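Local coordinates for protein bacteriocin (PDB 4FZL) that kills related bacteria, probably by degrading the cell-wall precursor lipid II, and binds calcium, at residues 33-36 with 37-41. Residues are numbered along the deposited sequence; the frame is centred on the assembly and turned at random.
Sequences DSFG and IQSKV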
ATOM      1  N   ASP A  33     -18.484  18.352   0.360  1.00 23.99           N
ATOM      2  CA  ASP A  33     -18.668  18.672  -1.072  1.00 26.06           C
ATOM      3  C   ASP A  33     -19.201  17.508  -1.850  1.00 23.43           C
ATOM      4  O   ASP A  33     -19.220  17.528  -3.098  1.00 25.56           O
ATOM      5  CB  ASP A  33     -17.388  19.251  -1.708  1.00 26.93           C
ATOM      6  CG  ASP A  33     -16.306  18.228  -1.951  1.00 25.31           C
ATOM      7  OD1 ASP A  33     -16.454  17.052  -1.534  1.00 25.42           O
ATOM      8  OD2 ASP A  33     -15.293  18.595  -2.612  1.00 26.88           O
ATOM      9  N   SER A  34     -19.693  16.489  -1.148  1.00 25.08           N
ATOM     10  CA  SER A  34     -20.248  15.281  -1.852  1.00 24.47           C
ATOM     11  C   SER A  34     -19.275  14.632  -2.857  1.00 22.79           C
ATOM     12  O   SER A  34     -19.670  14.243  -3.984  1.00 26.09           O
ATOM     13  CB  SER A  34     -21.638  15.502  -2.502  1.00 28.79           C
ATOM     14  OG  SER A  34     -22.486  15.965  -1.532  1.00 30.53           O
ATOM     15  N   PHE A  35     -18.062  14.373  -2.345  1.00 24.07           N
ATOM     16  CA  PHE A  35     -16.965  13.851  -3.171  1.00 22.91           C
ATOM     17  C   PHE A  35     -16.871  14.655  -4.447  1.00 23.41           C
ATOM     18  O   PHE A  35     -16.933  14.138  -5.542  1.00 27.42           O
ATOM     19  CB  PHE A  35     -17.071  12.339  -3.460  1.00 23.33           C
ATOM     20  CG  PHE A  35     -15.797  11.770  -3.963  1.00 21.59           C
ATOM     21  CD1 PHE A  35     -14.654  11.796  -3.175  1.00 26.11           C
ATOM     22  CD2 PHE A  35     -15.703  11.248  -5.214  1.00 25.15           C
ATOM     23  CE1 PHE A  35     -13.441  11.315  -3.654  1.00 28.98           C
ATOM     24  CE2 PHE A  35     -14.513  10.769  -5.674  1.00 26.17           C
ATOM     25  CZ  PHE A  35     -13.376  10.789  -4.898  1.00 29.88           C
ATOM     26  N   GLY A  36     -16.796  15.955  -4.252  1.00 22.05           N
ATOM     27  CA  GLY A  36     -16.660  16.925  -5.315  1.00 24.69           C
ATOM     28  C   GLY A  36     -15.238  17.285  -5.687  1.00 22.86           C
ATOM     29  O   GLY A  36     -14.312  16.486  -5.486  1.00 23.05           O
ATOM     30  N   ILE A  37     -15.081  18.487  -6.262  1.00 23.95           N
ATOM     31  CA  ILE A  37     -13.753  18.917  -6.782  1.00 22.21           C
ATOM     32  C   ILE A  37     -12.669  18.912  -5.715  1.00 20.38           C
ATOM     33  O   ILE A  37     -11.617  18.324  -5.954  1.00 23.60           O
ATOM     34  CB  ILE A  37     -13.804  20.302  -7.487  1.00 21.73           C
ATOM     35  CG1 ILE A  37     -14.681  20.181  -8.734  1.00 21.83           C
ATOM     36  CG2 ILE A  37     -12.406  20.855  -7.780  1.00 25.16           C
ATOM     37  CD1 ILE A  37     -15.059  21.556  -9.327  1.00 23.21           C
ATOM     38  N   GLN A  38     -12.895  19.592  -4.585  1.00 24.09           N
ATOM     39  CA  GLN A  38     -11.874  19.630  -3.590  1.00 22.54           C
ATOM     40  C   GLN A  38     -11.468  18.239  -3.098  1.00 20.24           C
ATOM     41  O   GLN A  38     -10.281  17.967  -2.916  1.00 21.08           O
ATOM     42  CB  GLN A  38     -12.273  20.487  -2.420  1.00 28.05           C
ATOM     43  CG  GLN A  38     -12.315  21.924  -2.772  1.00 33.31           C
ATOM     44  CD  GLN A  38     -11.106  22.723  -2.273  1.00 41.70           C
ATOM     45  OE1 GLN A  38      -9.945  22.236  -2.166  1.00 40.96           O
ATOM     46  NE2 GLN A  38     -11.392  23.956  -1.935  1.00 38.17           N
ATOM     47  N   SER A  39     -12.446  17.373  -2.893  1.00 20.56           N
ATOM     48  CA  SER A  39     -12.176  15.997  -2.512  1.00 19.35           C
ATOM     49  C   SER A  39     -11.366  15.202  -3.535  1.00 18.73           C
ATOM     50  O   SER A  39     -10.403  14.448  -3.191  1.00 22.50           O
ATOM     51  CB  SER A  39     -13.474  15.226  -2.208  1.00 24.35           C
ATOM     52  OG  SER A  39     -14.161  15.727  -1.134  1.00 24.77           O
ATOM     53  N   LYS A  40     -11.710  15.383  -4.806  1.00 20.51           N
ATOM     54  CA  LYS A  40     -11.049  14.628  -5.898  1.00 20.88           C
ATOM     55  C   LYS A  40      -9.652  15.145  -6.056  1.00 19.03           C
ATOM     56  O   LYS A  40      -8.700  14.375  -6.229  1.00 21.12           O
ATOM     57  CB  LYS A  40     -11.855  14.714  -7.178  1.00 24.32           C
ATOM     58  CG  LYS A  40     -13.159  13.891  -7.143  1.00 24.36           C
ATOM     59  CD  LYS A  40     -13.905  14.068  -8.446  1.00 33.01           C
ATOM     60  CE  LYS A  40     -15.360  13.641  -8.379  1.00 37.04           C
ATOM     61  NZ  LYS A  40     -16.171  14.144  -9.525  1.00 42.44           N
ATOM     62  N   VAL A  41      -9.526  16.460  -5.966  1.00 18.73           N
ATOM     63  CA  VAL A  41      -8.169  17.054  -6.106  1.00 19.87           C
ATOM     64  C   VAL A  41      -7.262  16.645  -4.872  1.00 16.79           C
ATOM     65  O   VAL A  41      -6.082  16.284  -5.061  1.00 19.37           O
ATOM     66  CB  VAL A  41      -8.187  18.595  -6.253  1.00 20.62           C
ATOM     67  CG1 VAL A  41      -6.763  19.210  -6.184  1.00 19.19           C
ATOM     68  CG2 VAL A  41      -8.867  18.945  -7.570  1.00 20.87           C
TER
HETATM   69  O   HOH W   1     -15.434  20.822  -3.871  1.00 25.51           O
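With chi1 at 74°, CG of D33 lies between its own backbone N and carbonyl carbon, and the carboxylate reaches forward to the first turn of the next helix, where S39 meets it twice. OG of S39, turned back beside its own backbone N, donates to D33 OD1 over 2.7 Å, while S39 N gives a nearly straight bond to the syn lone pair of D33 OD2 (3.1 Å). OD1 also accepts from G36 N at 3.0 Å, which closes an Asx motif; G36 N comes from well above the carboxylate plane, S39 OG from the syn side, slightly out of the plane on the other face. A water links Q38 N to OD2, a worked example of how a side chain just before a helix can serve N-H groups at its start. Several donors converging on the carboxylate, with the helix N-terminus close by, probably favour its charged form. From the N-cap, G36 O receives K40 N at 2.9 Å. K40 crosses F35 at about a right angle, its CG over one ring face in a CH-pi contact 4.0 Å from the centroid. The whole forms the short connection between helices 22-33 and 37-54, with F35 packed against F26 of the former and L215 and L216 of helix 210-216, and Q38 against helix 5-12.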